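Local coordinates for protein superoxide dismutase (Candida albicans, PDB 4GUN) that probably destroys superoxide radicals by converting them to hydrogen peroxide and dioxygen at a manganese centre, at residues Tyr23-Lys26 with Glu27-Asp30; Asn117-Asp120 with Ile121-Lys125; Trp197-Ala200 with Glu201-Ser205. The protein carries 2 engineered substitutions. All coordinates share one frame; numbering follows the deposited sequence.

Contact 1: Tyr23-Lys26 with Glu27-Asp30; sequences YISK and EIND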
ATOM      1  N   TYR A  23      29.438  13.254 -11.771  1.00  9.90           N
ATOM      2  CA  TYR A  23      28.230  13.134 -10.947  1.00  8.68           C
ATOM      3  C   TYR A  23      27.488  11.805 -11.145  1.00 12.26           C
ATOM      4  O   TYR A  23      27.214  11.112 -10.164  1.00 11.80           O
ATOM      5  CB  TYR A  23      27.342  14.392 -11.122  1.00  9.67           C
ATOM      6  CG  TYR A  23      28.152  15.672 -11.008  1.00 10.44           C
ATOM      7  CD1 TYR A  23      28.773  16.025  -9.808  1.00 12.50           C
ATOM      8  CD2 TYR A  23      28.392  16.467 -12.120  1.00 10.74           C
ATOM      9  CE1 TYR A  23      29.576  17.161  -9.714  1.00 13.06           C
ATOM     10  CE2 TYR A  23      29.199  17.606 -12.038  1.00 11.18           C
ATOM     11  CZ  TYR A  23      29.787  17.947 -10.832  1.00 17.21           C
ATOM     12  OH  TYR A  23      30.535  19.096 -10.723  1.00 17.77           O
ATOM     13  N   ILE A  24      27.223  11.433 -12.408  1.00  8.42           N
ATOM     14  CA  ILE A  24      26.594  10.162 -12.805  1.00  8.71           C
ATOM     15  C   ILE A  24      27.498   9.549 -13.896  1.00 11.88           C
ATOM     16  O   ILE A  24      27.806  10.215 -14.884  1.00 12.29           O
ATOM     17  CB  ILE A  24      25.111  10.308 -13.280  1.00 11.14           C
ATOM     18  CG1 ILE A  24      24.264  11.161 -12.278  1.00 11.95           C
ATOM     19  CG2 ILE A  24      24.491   8.906 -13.521  1.00  8.54           C
ATOM     20  CD1 ILE A  24      22.844  11.473 -12.716  1.00 14.08           C
ATOM     21  N   SER A  25      27.960   8.309 -13.691  1.00  7.35           N
ATOM     22  CA  SER A  25      28.883   7.687 -14.642  1.00  6.82           C
ATOM     23  C   SER A  25      28.219   7.216 -15.933  1.00  9.60           C
ATOM     24  O   SER A  25      27.005   6.966 -15.952  1.00  7.78           O
ATOM     25  CB  SER A  25      29.642   6.539 -13.980  1.00 11.19           C
ATOM     26  OG  SER A  25      28.810   5.396 -13.840  1.00 19.68           O
ATOM     27  N   LYS A  26      29.037   7.056 -17.007  1.00  7.92           N
ATOM     28  CA  LYS A  26      28.575   6.511 -18.290  1.00  8.47           C
ATOM     29  C   LYS A  26      28.020   5.097 -18.049  1.00 14.43           C
ATOM     30  O   LYS A  26      27.009   4.725 -18.636  1.00 12.71           O
ATOM     31  CB  LYS A  26      29.734   6.433 -19.309  1.00  9.24           C
ATOM     32  CG  LYS A  26      29.330   5.756 -20.610  1.00 11.98           C
ATOM     33  CD  LYS A  26      30.298   5.959 -21.745  1.00 16.20           C
ATOM     34  CE  LYS A  26      29.907   5.031 -22.874  1.00 18.94           C
ATOM     35  NZ  LYS A  26      30.927   5.014 -23.949  1.00 24.75           N
ATOM     36  N   GLU A  27      28.693   4.321 -17.172  1.00 14.43           N
ATOM     37  CA  GLU A  27      28.357   2.929 -16.853  1.00 14.91           C
ATOM     38  C   GLU A  27      26.938   2.803 -16.298  1.00 16.41           C
ATOM     39  O   GLU A  27      26.159   1.999 -16.820  1.00 15.27           O
ATOM     40  CB  GLU A  27      29.443   2.298 -15.947  1.00 17.47           C
ATOM     41  CG  GLU A  27      30.792   2.116 -16.654  1.00 29.17           C
ATOM     42  CD  GLU A  27      31.439   3.381 -17.200  1.00 40.30           C
ATOM     43  OE1 GLU A  27      31.435   4.405 -16.475  1.00 12.59           O
ATOM     44  OE2 GLU A  27      31.852   3.378 -18.384  1.00 27.80           O
ATOM     45  N   ILE A  28      26.562   3.691 -15.346  1.00 11.14           N
ATOM     46  CA  ILE A  28      25.177   3.772 -14.829  1.00  9.68           C
ATOM     47  C   ILE A  28      24.240   4.207 -15.966  1.00 11.79           C
ATOM     48  O   ILE A  28      23.296   3.493 -16.254  1.00  9.51           O
ATOM     49  CB  ILE A  28      25.041   4.706 -13.587  1.00 11.19           C
ATOM     50  CG1 ILE A  28      25.728   4.095 -12.351  1.00  9.98           C
ATOM     51  CG2 ILE A  28      23.548   5.041 -13.300  1.00 10.67           C
ATOM     52  CD1 ILE A  28      26.013   5.126 -11.228  1.00  9.02           C
ATOM     53  N   ASN A  29      24.518   5.359 -16.626  1.00  8.89           N
ATOM     54  CA  ASN A  29      23.690   5.879 -17.719  1.00  8.28           C
ATOM     55  C   ASN A  29      23.415   4.865 -18.846  1.00 12.22           C
ATOM     56  O   ASN A  29      22.281   4.737 -19.302  1.00 10.61           O
ATOM     57  CB  ASN A  29      24.276   7.194 -18.265  1.00 11.06           C
ATOM     58  CG  ASN A  29      24.094   8.400 -17.359  1.00 22.15           C
ATOM     59  OD1 ASN A  29      23.186   8.453 -16.529  1.00 13.69           O
ATOM     60  ND2 ASN A  29      24.927   9.425 -17.530  1.00  8.98           N
ATOM     61  N   ASP A  30      24.437   4.114 -19.272  1.00 11.52           N
ATOM     62  CA  ASP A  30      24.251   3.112 -20.337  1.00 11.62           C
ATOM     63  C   ASP A  30      23.266   1.998 -19.920  1.00 14.76           C
ATOM     64  O   ASP A  30      22.399   1.610 -20.702  1.00 14.76           O
ATOM     65  CB  ASP A  30      25.596   2.507 -20.765  1.00 13.26           C
ATOM     66  CG  ASP A  30      25.527   1.748 -22.076  1.00 20.38           C
ATOM     67  OD1 ASP A  30      24.515   1.891 -22.794  1.00 22.52           O
ATOM     68  OD2 ASP A  30      26.499   1.053 -22.404  1.00 26.95           O
TER
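The carboxamide of Asn29 meets Ile24 through its oxygen: OD1 lies 3.3 Å from the methyl CG2 of Ile24, and the two side chains cross at about a right angle. Its amide nitrogen ND2 is engaged by the backbone O of Leu17, which fixes the rotation of the group and leaves the oxygen beside the isoleucine. The carboxylate of Glu27 is folded back over the start of the helix by a bend at chi2 (59°), with OE1 3.7 Å from Ser25 CB and OE2 3.8 Å from Lys26 CB. An acid suits this first turn, where its charge would be favoured by the helix dipole. Ser25 is the N-cap. With chi1 at 76°, OG sits between the backbone N and the carbonyl carbon and can accept from Ile28 N at 3.2 Å, in a nearly straight bond of 168°. Serine is short enough for its hydroxyl to fold back onto this first-turn amide. Two backbone bonds continue the turn: Asn29 N to Ser25 O, 3.0 Å, and Asp30 N to Lys26 O, 2.7 Å. Branched apolar groups fit the buried side, where CG2 of Ile24 packs on CG2 of Ile28 at 4.0 Å. Here a loop becomes helix 26-56 of the alpha-hairpin domain; Ser25 and Ile28 touch helix 177-180, and Ile28 also lies beside the manganese ligand His32.

Contact 2: Asn117-Asp120 with Ile121-Lys125; sequences NLID and ITNSK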
ATOM      1  N   ASN A 117      17.416  26.186  -0.399  1.00 10.49           N
ATOM      2  CA  ASN A 117      16.480  25.722   0.630  1.00  9.71           C
ATOM      3  C   ASN A 117      15.550  24.645   0.075  1.00 10.37           C
ATOM      4  O   ASN A 117      15.272  23.664   0.756  1.00 10.52           O
ATOM      5  CB  ASN A 117      15.676  26.890   1.237  1.00 16.27           C
ATOM      6  CG  ASN A 117      14.853  26.522   2.468  1.00 46.69           C
ATOM      7  OD1 ASN A 117      15.198  25.618   3.245  1.00 43.98           O
ATOM      8  ND2 ASN A 117      13.759  27.245   2.698  1.00 36.81           N
ATOM      9  N   LEU A 118      15.081  24.828  -1.158  1.00  5.09           N
ATOM     10  CA  LEU A 118      14.244  23.860  -1.854  1.00  5.18           C
ATOM     11  C   LEU A 118      15.037  22.552  -2.096  1.00 12.92           C
ATOM     12  O   LEU A 118      14.496  21.460  -1.875  1.00 12.57           O
ATOM     13  CB  LEU A 118      13.740  24.468  -3.175  1.00  4.31           C
ATOM     14  CG  LEU A 118      12.972  23.533  -4.130  1.00  7.95           C
ATOM     15  CD1 LEU A 118      11.730  22.856  -3.431  1.00  9.07           C
ATOM     16  CD2 LEU A 118      12.587  24.248  -5.393  1.00  5.08           C
ATOM     17  N   ILE A 119      16.324  22.663  -2.504  1.00 10.96           N
ATOM     18  CA  ILE A 119      17.204  21.491  -2.713  1.00 11.23           C
ATOM     19  C   ILE A 119      17.386  20.728  -1.374  1.00 16.42           C
ATOM     20  O   ILE A 119      17.326  19.486  -1.361  1.00 14.90           O
ATOM     21  CB  ILE A 119      18.555  21.917  -3.379  1.00 13.51           C
ATOM     22  CG1 ILE A 119      18.331  22.364  -4.849  1.00 12.87           C
ATOM     23  CG2 ILE A 119      19.612  20.789  -3.300  1.00 14.11           C
ATOM     24  CD1 ILE A 119      19.594  22.939  -5.545  1.00 20.61           C
ATOM     25  N   ASP A 120      17.554  21.476  -0.250  1.00 14.07           N
ATOM     26  CA  ASP A 120      17.697  20.870   1.090  1.00 13.19           C
ATOM     27  C   ASP A 120      16.465  20.067   1.487  1.00 16.23           C
ATOM     28  O   ASP A 120      16.596  18.959   2.011  1.00 14.87           O
ATOM     29  CB  ASP A 120      17.983  21.928   2.161  1.00 14.51           C
ATOM     30  CG  ASP A 120      19.369  22.520   2.126  1.00 24.01           C
ATOM     31  OD1 ASP A 120      20.289  21.860   1.574  1.00 23.41           O
ATOM     32  OD2 ASP A 120      19.543  23.636   2.654  1.00 28.96           O
ATOM     33  N   ILE A 121      15.274  20.634   1.244  1.00 13.68           N
ATOM     34  CA  ILE A 121      13.988  19.985   1.516  1.00 13.29           C
ATOM     35  C   ILE A 121      13.845  18.711   0.652  1.00 15.46           C
ATOM     36  O   ILE A 121      13.501  17.656   1.188  1.00 15.07           O
ATOM     37  CB  ILE A 121      12.801  20.976   1.375  1.00 16.12           C
ATOM     38  CG1 ILE A 121      12.843  22.035   2.491  1.00 15.51           C
ATOM     39  CG2 ILE A 121      11.462  20.243   1.382  1.00 17.01           C
ATOM     40  CD1 ILE A 121      12.159  23.347   2.142  1.00 14.61           C
ATOM     41  N   THR A 122      14.165  18.800  -0.649  1.00 10.00           N
ATOM     42  CA  THR A 122      14.119  17.644  -1.547  1.00  9.38           C
ATOM     43  C   THR A 122      15.100  16.541  -1.110  1.00 12.15           C
ATOM     44  O   THR A 122      14.755  15.359  -1.155  1.00 10.34           O
ATOM     45  CB  THR A 122      14.360  18.052  -3.013  1.00 11.54           C
ATOM     46  OG1 THR A 122      13.455  19.095  -3.378  1.00 13.27           O
ATOM     47  CG2 THR A 122      14.185  16.877  -3.980  1.00 11.72           C
ATOM     48  N   ASN A 123      16.322  16.931  -0.707  1.00 10.03           N
ATOM     49  CA  ASN A 123      17.324  15.966  -0.271  1.00 11.17           C
ATOM     50  C   ASN A 123      16.868  15.249   0.997  1.00 16.22           C
ATOM     51  O   ASN A 123      17.149  14.058   1.135  1.00 16.15           O
ATOM     52  CB  ASN A 123      18.703  16.611  -0.121  1.00 11.66           C
ATOM     53  CG  ASN A 123      19.396  16.900  -1.426  1.00 21.51           C
ATOM     54  OD1 ASN A 123      19.123  16.295  -2.469  1.00 13.36           O
ATOM     55  ND2 ASN A 123      20.298  17.867  -1.409  1.00 15.58           N
ATOM     56  N   SER A 124      16.107  15.961   1.882  1.00 14.38           N
ATOM     57  CA  SER A 124      15.523  15.410   3.111  1.00 14.15           C
ATOM     58  C   SER A 124      14.426  14.388   2.764  1.00 13.46           C
ATOM     59  O   SER A 124      14.362  13.335   3.390  1.00 11.70           O
ATOM     60  CB  SER A 124      14.984  16.514   4.021  1.00 18.34           C
ATOM     61  OG  SER A 124      15.996  16.966   4.906  1.00 29.53           O
ATOM     62  N   LYS A 125      13.584  14.693   1.756  1.00 10.35           N
ATOM     63  CA  LYS A 125      12.553  13.774   1.264  1.00  9.25           C
ATOM     64  C   LYS A 125      13.185  12.538   0.632  1.00 12.36           C
ATOM     65  O   LYS A 125      12.737  11.424   0.897  1.00 11.20           O
ATOM     66  CB  LYS A 125      11.615  14.456   0.257  1.00 10.58           C
ATOM     67  CG  LYS A 125      10.479  15.266   0.885  1.00 26.25           C
ATOM     68  CD  LYS A 125       9.344  14.396   1.444  1.00 38.90           C
ATOM     69  CE  LYS A 125       7.961  14.977   1.249  1.00 51.62           C
ATOM     70  NZ  LYS A 125       7.825  16.370   1.770  1.00 61.91           N
TER
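From Asn117 to Ser124 the backbone makes four successive i to i+4 hydrogen bonds, beginning with Ile121 N to Asn117 O at 3.1 Å and including a 2.8 Å bond from Asn123 N to Ile119 O. Thr122 adds a side-chain bond to this ladder. Its hydroxyl OG1 donates to Leu118 O at 3.0 Å, while its own N reaches the same oxygen at 2.9 Å; the hydroxyl comes from above the carbonyl plane, 38° out of it. The torsion responsible is chi1, -53°, which sets OG1 anti to the carbonyl carbon and turns it back toward the preceding turn. Threonine suits this buried place, since its hydroxyl is satisfied within the helix and its methyl is left for packing. One residue further along each segment, Ile119 and Asn123 run side by side in the same direction, CG2 of the former 3.5 Å from ND2 of the latter, while Asn123 OD1 accepts from the indole NE1 of Trp192. Ile121 lays CD1 3.4 Å from Asn117 O, and the Asn117 carboxamide is tied by ND2 to Tyr112 O. Leu118 and Thr122 both rest on Val149 and Ile137, whereas Ile121 touches Gln142 of the second subunit. This is an amphipathic helix laid against the antiparallel sheet, as in the C-terminal alpha/beta domain of iron/manganese superoxide dismutases.

Contact 3: Trp197-Ala200 with Glu201-Ser205; sequences WAEA and ESRYS. With SO4 (sulfate ion), chain R.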
ATOM      1  N   TRP A 197      17.465  22.998 -14.768  1.00  8.40           N
ATOM      2  CA  TRP A 197      16.449  23.926 -14.287  1.00  7.73           C
ATOM      3  C   TRP A 197      15.724  24.682 -15.411  1.00 12.72           C
ATOM      4  O   TRP A 197      14.639  25.203 -15.158  1.00 12.54           O
ATOM      5  CB  TRP A 197      17.017  24.886 -13.236  1.00  6.15           C
ATOM      6  CG  TRP A 197      17.282  24.253 -11.901  1.00  7.21           C
ATOM      7  CD1 TRP A 197      18.501  23.950 -11.365  1.00 10.13           C
ATOM      8  CD2 TRP A 197      16.307  23.896 -10.910  1.00  7.38           C
ATOM      9  NE1 TRP A 197      18.348  23.431 -10.099  1.00  9.56           N
ATOM     10  CE2 TRP A 197      17.010  23.396  -9.790  1.00 11.01           C
ATOM     11  CE3 TRP A 197      14.904  23.988 -10.842  1.00  8.87           C
ATOM     12  CZ2 TRP A 197      16.355  22.932  -8.635  1.00 10.71           C
ATOM     13  CZ3 TRP A 197      14.260  23.516  -9.705  1.00 10.38           C
ATOM     14  CH2 TRP A 197      14.986  23.039  -8.600  1.00 10.67           C
ATOM     15  N   ALA A 198      16.300  24.764 -16.631  1.00 10.76           N
ATOM     16  CA  ALA A 198      15.630  25.420 -17.761  1.00 11.24           C
ATOM     17  C   ALA A 198      14.418  24.568 -18.181  1.00 13.89           C
ATOM     18  O   ALA A 198      13.378  25.119 -18.558  1.00 12.57           O
ATOM     19  CB  ALA A 198      16.587  25.599 -18.929  1.00 12.54           C
ATOM     20  N   GLU A 199      14.547  23.221 -18.069  1.00  9.85           N
ATOM     21  CA  GLU A 199      13.447  22.296 -18.342  1.00  8.65           C
ATOM     22  C   GLU A 199      12.369  22.483 -17.278  1.00  9.23           C
ATOM     23  O   GLU A 199      11.194  22.530 -17.620  1.00  8.81           O
ATOM     24  CB  GLU A 199      13.913  20.817 -18.414  1.00  9.49           C
ATOM     25  CG  GLU A 199      12.791  19.798 -18.659  1.00 12.69           C
ATOM     26  CD  GLU A 199      11.936  19.965 -19.909  1.00 27.47           C
ATOM     27  OE1 GLU A 199      12.444  20.525 -20.904  1.00 22.00           O
ATOM     28  OE2 GLU A 199      10.763  19.528 -19.900  1.00 19.11           O
ATOM     29  N   ALA A 200      12.779  22.628 -16.001  1.00  6.53           N
ATOM     30  CA  ALA A 200      11.885  22.842 -14.872  1.00  5.94           C
ATOM     31  C   ALA A 200      11.030  24.118 -15.087  1.00 10.72           C
ATOM     32  O   ALA A 200       9.807  24.094 -14.885  1.00 10.47           O
ATOM     33  CB  ALA A 200      12.708  22.938 -13.597  1.00  6.58           C
ATOM     34  N   GLU A 201      11.678  25.223 -15.534  1.00  7.27           N
ATOM     35  CA  GLU A 201      11.020  26.496 -15.843  1.00  7.56           C
ATOM     36  C   GLU A 201       9.946  26.305 -16.937  1.00 13.30           C
ATOM     37  O   GLU A 201       8.819  26.782 -16.791  1.00 12.55           O
ATOM     38  CB  GLU A 201      12.052  27.513 -16.361  1.00  8.49           C
ATOM     39  CG  GLU A 201      13.011  28.064 -15.331  1.00 12.53           C
ATOM     40  CD  GLU A 201      14.011  29.048 -15.905  1.00 28.66           C
ATOM     41  OE1 GLU A 201      13.771  29.588 -17.007  1.00 24.77           O
ATOM     42  OE2 GLU A 201      15.057  29.260 -15.258  1.00 30.39           O
ATOM     43  N   SER A 202      10.303  25.615 -18.029  1.00 11.33           N
ATOM     44  CA  SER A 202       9.384  25.346 -19.137  1.00 10.39           C
ATOM     45  C   SER A 202       8.174  24.520 -18.655  1.00 14.15           C
ATOM     46  O   SER A 202       7.041  24.827 -19.036  1.00 14.71           O
ATOM     47  CB  SER A 202      10.113  24.618 -20.265  1.00 14.19           C
ATOM     48  OG  SER A 202       9.244  24.385 -21.359  1.00 25.16           O
ATOM     49  N   ARG A 203       8.411  23.500 -17.799  1.00  9.05           N
ATOM     50  CA  ARG A 203       7.352  22.645 -17.252  1.00  8.60           C
ATOM     51  C   ARG A 203       6.351  23.427 -16.416  1.00 13.00           C
ATOM     52  O   ARG A 203       5.144  23.205 -16.547  1.00 15.37           O
ATOM     53  CB  ARG A 203       7.946  21.494 -16.445  1.00  7.25           C
ATOM     54  CG  ARG A 203       8.555  20.434 -17.314  1.00 11.68           C
ATOM     55  CD  ARG A 203       9.246  19.401 -16.476  1.00  7.00           C
ATOM     56  NE  ARG A 203       9.911  18.396 -17.303  1.00  9.57           N
ATOM     57  CZ  ARG A 203      10.751  17.485 -16.831  1.00 12.60           C
ATOM     58  NH1 ARG A 203      11.045  17.448 -15.534  1.00  5.98           N
ATOM     59  NH2 ARG A 203      11.345  16.640 -17.651  1.00  3.43           N
ATOM     60  N   TYR A 204       6.844  24.344 -15.577  1.00  9.17           N
ATOM     61  CA  TYR A 204       6.019  25.204 -14.729  1.00  9.30           C
ATOM     62  C   TYR A 204       5.099  26.133 -15.575  1.00 14.23           C
ATOM     63  O   TYR A 204       3.913  26.293 -15.257  1.00 11.84           O
ATOM     64  CB  TYR A 204       6.900  26.050 -13.794  1.00  9.21           C
ATOM     65  CG  TYR A 204       6.112  26.735 -12.696  1.00 10.17           C
ATOM     66  CD1 TYR A 204       5.539  27.992 -12.900  1.00 11.54           C
ATOM     67  CD2 TYR A 204       5.904  26.115 -11.470  1.00 10.81           C
ATOM     68  CE1 TYR A 204       4.756  28.598 -11.919  1.00 11.91           C
ATOM     69  CE2 TYR A 204       5.131  26.721 -10.477  1.00 12.35           C
ATOM     70  CZ  TYR A 204       4.550  27.954 -10.711  1.00 15.41           C
ATOM     71  OH  TYR A 204       3.800  28.555  -9.728  1.00 14.90           O
ATOM     72  N   SER A 205       5.671  26.755 -16.619  1.00 13.06           N
ATOM     73  CA  SER A 205       4.995  27.724 -17.497  1.00 13.08           C
ATOM     74  C   SER A 205       4.096  27.121 -18.564  1.00 17.43           C
ATOM     75  O   SER A 205       3.214  27.824 -19.068  1.00 17.42           O
ATOM     76  CB  SER A 205       6.029  28.635 -18.144  1.00 15.60           C
ATOM     77  OG  SER A 205       6.660  29.365 -17.106  1.00 26.91           O
TER
HETATM   78  S   SO4 R 302       8.444  32.071 -18.034  1.00 49.32           S
HETATM   79  O1  SO4 R 302       7.205  32.341 -18.762  1.00 49.99           O
HETATM   80  O2  SO4 R 302       8.159  32.099 -16.612  1.00 47.14           O
HETATM   81  O3  SO4 R 302       8.976  30.759 -18.417  1.00 50.59           O
HETATM   82  O4  SO4 R 302       9.450  33.088 -18.342  1.00 51.07           O
HETATM   83  O   HOH W   1       9.809  16.360 -19.847  1.00 12.55           O
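Trp197 opens the helix by offering its carbonyl O to Glu201 N at 3.0 Å, and CG of Glu201 packs 3.3 Å from that same oxygen. The indole of Trp197 packs instead on Ile167 and Pro98, as a large apolar ring suits the interior, and further along the helix the methyl of Ala200 touches Ile166, Ile167 and Leu104. The carboxylate of Glu201 leaves the helix in another direction, with OE2 accepting from Asp99 N. Ala198, small and on the exposed side, contributes its O to Ser202 N at 3.2 Å. Glu199 and Arg203 then carry the side-chain contact. With CG anti to the backbone N (chi1 178°) and a bend at chi2, the glutamate brings OE2 to 3.0 Å from Arg203 NE, a salt bridge whose hydrogen bond is weak at 128°. The carboxylate and guanidinium planes stand 74° apart, so the pair is not a flat two-pronged clasp; instead Glu199 CG lies over one face of the guanidinium, 3.3 Å above its plane and toward the rim. A water accepts from NH2 at 2.7 Å and bonds weakly to Glu199 OE2. Arginine can use its several N-H groups at once: NH2 also reaches Leu82 O, and NH1 reaches Asn86 OD1 and Ile166 O. Ala200 pairs through O with Tyr204 N. A glutamate and an arginine four residues apart form a familiar intrahelical salt bridge; here the guanidinium also ties the C-terminal helix to strand 163-170 and to the alpha-hairpin domain.

In the fold
All three contacts are local pieces of helix, each partly buried, with one side on the protein interior. Contact 1 belongs to the alpha-hairpin domain and is a helix start, where a side-chain oxygen caps an amide; in the C-terminal domain, contact 2 lies inside helix 115-127 and contact 3 spans the short helix 197-205. Contact 1 stands closest to the manganese, with about 8 Å from the ion to the Ile28 side chain. Beyond the shared backbone bonds, contact 2 adds a hydroxyl turned onto a carbonyl and reaches a second subunit; contact 3 adds an ion pair. Those two meet where Leu118 CD2 packs 4.2 Å from Trp197 CH2, whereas contact 1 touches neither.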